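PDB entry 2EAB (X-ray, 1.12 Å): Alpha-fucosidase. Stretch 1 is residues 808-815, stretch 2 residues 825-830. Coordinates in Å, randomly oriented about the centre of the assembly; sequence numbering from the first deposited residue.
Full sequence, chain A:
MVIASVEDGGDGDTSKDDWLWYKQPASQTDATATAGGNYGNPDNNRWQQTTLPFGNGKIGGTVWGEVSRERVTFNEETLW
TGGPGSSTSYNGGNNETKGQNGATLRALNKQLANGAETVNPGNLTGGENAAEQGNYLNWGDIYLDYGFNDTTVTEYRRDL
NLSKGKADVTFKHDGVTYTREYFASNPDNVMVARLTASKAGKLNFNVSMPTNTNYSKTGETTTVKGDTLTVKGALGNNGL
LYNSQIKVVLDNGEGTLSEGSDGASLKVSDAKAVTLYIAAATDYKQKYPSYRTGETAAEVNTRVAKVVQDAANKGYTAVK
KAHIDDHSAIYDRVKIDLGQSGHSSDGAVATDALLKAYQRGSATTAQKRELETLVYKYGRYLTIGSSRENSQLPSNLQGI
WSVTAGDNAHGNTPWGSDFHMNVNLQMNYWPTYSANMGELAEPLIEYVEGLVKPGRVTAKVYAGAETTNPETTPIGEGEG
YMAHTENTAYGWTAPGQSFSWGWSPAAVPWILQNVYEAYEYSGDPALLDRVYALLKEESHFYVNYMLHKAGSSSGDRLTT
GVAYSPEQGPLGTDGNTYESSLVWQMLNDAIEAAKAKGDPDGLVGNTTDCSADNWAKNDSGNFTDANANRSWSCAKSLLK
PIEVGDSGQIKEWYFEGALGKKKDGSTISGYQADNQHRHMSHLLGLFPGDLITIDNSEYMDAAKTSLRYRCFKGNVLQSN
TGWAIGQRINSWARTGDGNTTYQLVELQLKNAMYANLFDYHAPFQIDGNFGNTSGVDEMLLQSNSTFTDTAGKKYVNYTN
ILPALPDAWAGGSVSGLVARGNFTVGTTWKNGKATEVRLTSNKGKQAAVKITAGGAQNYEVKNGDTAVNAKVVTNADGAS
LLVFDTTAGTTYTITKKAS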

ATOM      1  N   ALA A 808      17.112  -4.837  20.948  1.00 12.38           N
ATOM      2  CA  ALA A 808      18.188  -4.556  19.995  1.00 12.42           C
ATOM      3  C   ALA A 808      18.415  -3.056  19.775  1.00 12.17           C
ATOM      4  O   ALA A 808      19.506  -2.640  19.375  1.00 12.76           O
ATOM      5  CB  ALA A 808      17.909  -5.248  18.664  1.00 12.83           C
ATOM      6  N   TRP A 809      17.381  -2.252  20.022  1.00 11.64           N
ATOM      7  CA  TRP A 809      17.475  -0.803  19.879  1.00 11.30           C
ATOM      8  C   TRP A 809      17.431  -0.158  21.265  1.00 11.25           C
ATOM      9  O   TRP A 809      16.415   0.410  21.668  1.00 11.31           O
ATOM     10  CB  TRP A 809      16.345  -0.259  18.995  1.00 11.00           C
ATOM     11  CG  TRP A 809      16.244  -0.857  17.609  1.00 10.70           C
ATOM     12  CD1 TRP A 809      17.200  -1.569  16.930  1.00 10.83           C
ATOM     13  CD2 TRP A 809      15.130  -0.741  16.721  1.00 10.43           C
ATOM     14  NE1 TRP A 809      16.733  -1.923  15.682  1.00 10.67           N
ATOM     15  CE2 TRP A 809      15.465  -1.425  15.529  1.00 10.24           C
ATOM     16  CE3 TRP A 809      13.877  -0.123  16.817  1.00 10.54           C
ATOM     17  CZ2 TRP A 809      14.586  -1.513  14.444  1.00 10.59           C
ATOM     18  CZ3 TRP A 809      13.004  -0.214  15.741  1.00 10.74           C
ATOM     19  CH2 TRP A 809      13.365  -0.903  14.569  1.00 10.88           C
ATOM     20  N   ALA A 810      18.546  -0.250  21.990  1.00 11.67           N
ATOM     21  CA  ALA A 810      18.616   0.205  23.381  1.00 11.63           C
ATOM     22  C   ALA A 810      18.411   1.711  23.524  1.00 11.45           C
ATOM     23  O   ALA A 810      17.828   2.183  24.501  1.00 11.29           O
ATOM     24  CB  ALA A 810      19.944  -0.211  24.008  1.00 12.20           C
ATOM     25  N   GLY A 811      18.898   2.455  22.538  1.00 11.18           N
ATOM     26  CA  GLY A 811      18.769   3.903  22.519  1.00 11.15           C
ATOM     27  C   GLY A 811      18.482   4.393  21.118  1.00 10.86           C
ATOM     28  O   GLY A 811      18.819   3.737  20.133  1.00 11.18           O
ATOM     29  N   GLY A 812      17.853   5.555  21.027  1.00 10.41           N
ATOM     30  CA  GLY A 812      17.540   6.124  19.732  1.00 10.30           C
ATOM     31  C   GLY A 812      16.570   7.271  19.834  1.00  9.96           C
ATOM     32  O   GLY A 812      16.190   7.694  20.932  1.00  9.56           O
ATOM     33  N   SER A 813      16.182   7.785  18.677  1.00  9.90           N
ATOM     34  CA  SER A 813      15.165   8.812  18.600  1.00 10.39           C
ATOM     35  C   SER A 813      14.432   8.707  17.278  1.00  9.99           C
ATOM     36  O   SER A 813      14.959   8.181  16.291  1.00 10.48           O
ATOM     37  CB  SER A 813      15.766  10.212  18.778  1.00 10.80           C
ATOM     38  OG  SER A 813      16.643  10.525  17.721  1.00 13.29           O
ATOM     39  N   VAL A 814      13.199   9.195  17.283  1.00  9.76           N
ATOM     40  CA  VAL A 814      12.389   9.316  16.083  1.00  9.52           C
ATOM     41  C   VAL A 814      11.597  10.613  16.204  1.00  9.38           C
ATOM     42  O   VAL A 814      11.240  11.028  17.314  1.00  9.35           O
ATOM     43  CB  VAL A 814      11.467   8.075  15.888  1.00  9.58           C
ATOM     44  CG1 VAL A 814      10.412   7.975  16.994  1.00 10.35           C
ATOM     45  CG2 VAL A 814      10.813   8.076  14.503  1.00  9.98           C
ATOM     46  N   SER A 815      11.353  11.265  15.075  1.00  8.97           N
ATOM     47  CA  SER A 815      10.546  12.470  15.062  1.00  8.93           C
ATOM     48  C   SER A 815       9.634  12.453  13.855  1.00  8.27           C
ATOM     49  O   SER A 815       9.992  11.915  12.800  1.00  8.05           O
ATOM     50  CB  SER A 815      11.428  13.724  15.062  1.00  9.45           C
ATOM     51  OG  SER A 815      12.247  13.784  13.910  1.00 10.75           O
ATOM     52  N   VAL A 825       4.399  13.077  16.698  1.00  7.75           N
ATOM     53  CA  VAL A 825       5.072  12.440  17.816  1.00  8.30           C
ATOM     54  C   VAL A 825       6.561  12.284  17.548  1.00  7.99           C
ATOM     55  O   VAL A 825       6.968  11.744  16.511  1.00  8.09           O
ATOM     56  CB  VAL A 825       4.477  11.039  18.108  1.00  8.46           C
ATOM     57  CG1 VAL A 825       5.204  10.371  19.265  1.00 10.50           C
ATOM     58  CG2 VAL A 825       2.980  11.122  18.394  1.00  9.03           C
ATOM     59  N   GLY A 826       7.363  12.762  18.492  1.00  7.87           N
ATOM     60  CA  GLY A 826       8.787  12.467  18.534  1.00  8.43           C
ATOM     61  C   GLY A 826       9.089  11.838  19.877  1.00  8.80           C
ATOM     62  O   GLY A 826       8.461  12.186  20.881  1.00  9.48           O
ATOM     63  N   THR A 827      10.019  10.891  19.901  1.00  9.09           N
ATOM     64  CA  THR A 827      10.444  10.283  21.156  1.00  9.96           C
ATOM     65  C   THR A 827      11.926   9.948  21.114  1.00  9.54           C
ATOM     66  O   THR A 827      12.461   9.551  20.074  1.00  9.30           O
ATOM     67  CB  THR A 827       9.587   9.040  21.555  1.00 10.17           C
ATOM     68  OG1 THR A 827       9.914   8.623  22.889  1.00 12.18           O
ATOM     69  CG2 THR A 827       9.795   7.872  20.614  1.00 12.09           C
ATOM     70  N   THR A 828      12.574  10.142  22.258  1.00  9.62           N
ATOM     71  CA  THR A 828      13.966   9.776  22.451  1.00 10.17           C
ATOM     72  C   THR A 828      14.003   8.777  23.594  1.00  9.87           C
ATOM     73  O   THR A 828      13.269   8.923  24.574  1.00  9.80           O
ATOM     74  CB  THR A 828      14.819  11.013  22.793  1.00 10.42           C
ATOM     75  OG1 THR A 828      14.702  11.967  21.732  1.00 11.54           O
ATOM     76  CG2 THR A 828      16.292  10.644  22.979  1.00 11.25           C
ATOM     77  N   TRP A 829      14.834   7.752  23.455  1.00  9.80           N
ATOM     78  CA  TRP A 829      14.966   6.750  24.493  1.00  9.99           C
ATOM     79  C   TRP A 829      16.418   6.364  24.713  1.00 10.22           C
ATOM     80  O   TRP A 829      17.259   6.526  23.829  1.00  9.77           O
ATOM     81  CB  TRP A 829      14.089   5.522  24.203  1.00 10.24           C
ATOM     82  CG  TRP A 829      14.482   4.717  22.995  1.00  9.96           C
ATOM     83  CD1 TRP A 829      15.252   3.592  22.982  1.00  9.78           C
ATOM     84  CD2 TRP A 829      14.104   4.960  21.630  1.00 10.10           C
ATOM     85  NE1 TRP A 829      15.386   3.117  21.697  1.00  9.58           N
ATOM     86  CE2 TRP A 829      14.694   3.940  20.847  1.00  9.80           C
ATOM     87  CE3 TRP A 829      13.332   5.941  20.992  1.00  9.91           C
ATOM     88  CZ2 TRP A 829      14.534   3.871  19.460  1.00 10.13           C
ATOM     89  CZ3 TRP A 829      13.171   5.871  19.610  1.00 10.01           C
ATOM     90  CH2 TRP A 829      13.773   4.842  18.862  1.00 10.11           C
ATOM     91  N   LYS A 830      16.688   5.868  25.915  1.00 10.61           N
ATOM     92  CA  LYS A 830      18.021   5.451  26.320  1.00 11.59           C
ATOM     93  C   LYS A 830      17.861   4.315  27.315  1.00 11.59           C
ATOM     94  O   LYS A 830      16.943   4.341  28.136  1.00 11.55           O
ATOM     95  CB  LYS A 830      18.767   6.620  26.968  1.00 12.08           C
ATOM     96  CG  LYS A 830      20.267   6.424  27.075  1.00 14.75           C
ATOM     97  CD  LYS A 830      20.956   7.706  27.527  1.00 17.89           C
ATOM     98  CE  LYS A 830      22.470   7.542  27.552  1.00 20.40           C
ATOM     99  NZ  LYS A 830      23.043   7.346  26.188  1.00 22.35           N
TER

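Antiparallel strands are joined by their backbones, but side chains decide how the sheet surface is filled, and a glycine facing a tryptophan is a recurrent way of reconciling the two. The pairing of residues 812-815 with 825-830 in this alpha-fucosidase is a clear example. The strand axes run at 175° and approach to 4.6 Å, and the two stretches together bury 489 Å² of surface.

The backbone hydrogen bonds come in two reciprocal pairs. Gly812 N donates to Trp829 O at 3.0 Å, and Trp829 N returns the bond to Gly812 O at 2.9 Å. Two residues along, Val814 N reaches Thr827 O at 2.9 Å and Thr827 N reaches Val814 O at 2.9 Å. Between these narrow rings lies the non-hydrogen-bonded pair Ser813 and Thr828, whose CA atoms come within 4.2 Å, against 5.5 Å in each hydrogen-bonded pair. The same carbonyls also receive CA-H...O contacts: Ser813 CA lies 3.2 Å from Thr827 O, Thr828 CA 3.4 Å from Gly812 O, and Gly826 CA 3.1 Å from Val814 O. Just before the strand, Gly811 CA approaches Trp829 O at 3.3 Å, extending the pattern into the loop.

One further hydrogen bond involves a side chain. Trp829 NE1 donates to Trp809 O at 2.9 Å, with an angle of 151° at the hydrogen. With chi1 at 66° (p) and chi2 at 97°, the indole extends across to the neighboring stretch and presents its N-H edge to the loop that precedes the strand. Ala810 O also lies near the ring plane, 3.3 Å from Trp829 CD1. The polar edge of a buried aromatic residue is thus satisfied by a main-chain carbonyl, and the loop is tied to the strand pair.

The indole face makes a different kind of contact. Gly812 CA sits 3.8 Å from the centroid of the six-membered ring and only 16° off its normal, a CH-pi interaction directly over the face. Glycine suits this place because a CB would point to the same side of the sheet as the indole and fall 2.8 Å from Trp829 CZ2, a clash. Its bare backbone allows the ring to lie flat against the strand, and Trp829 accordingly has more area covered by the opposing stretch, 123 Å², than any other residue here.

Apolar packing continues along the side of the sheet that carries Val814, Thr827 and Trp829, all buried. Val814 CG1 touches Thr827 CG2 at 3.7 Å and lies 4.3 Å from Trp829 CZ3. Branched at CB, valine and threonine are well suited to extended backbone; here the threonine methyl meets the valine, while Thr827 OG1 is hydrogen-bonded elsewhere in the structure. The other side carries Ser813 and Thr828, small polar residues suited to their partly exposed positions, where Ser813 CB packs 3.6 Å from Thr828 OG1.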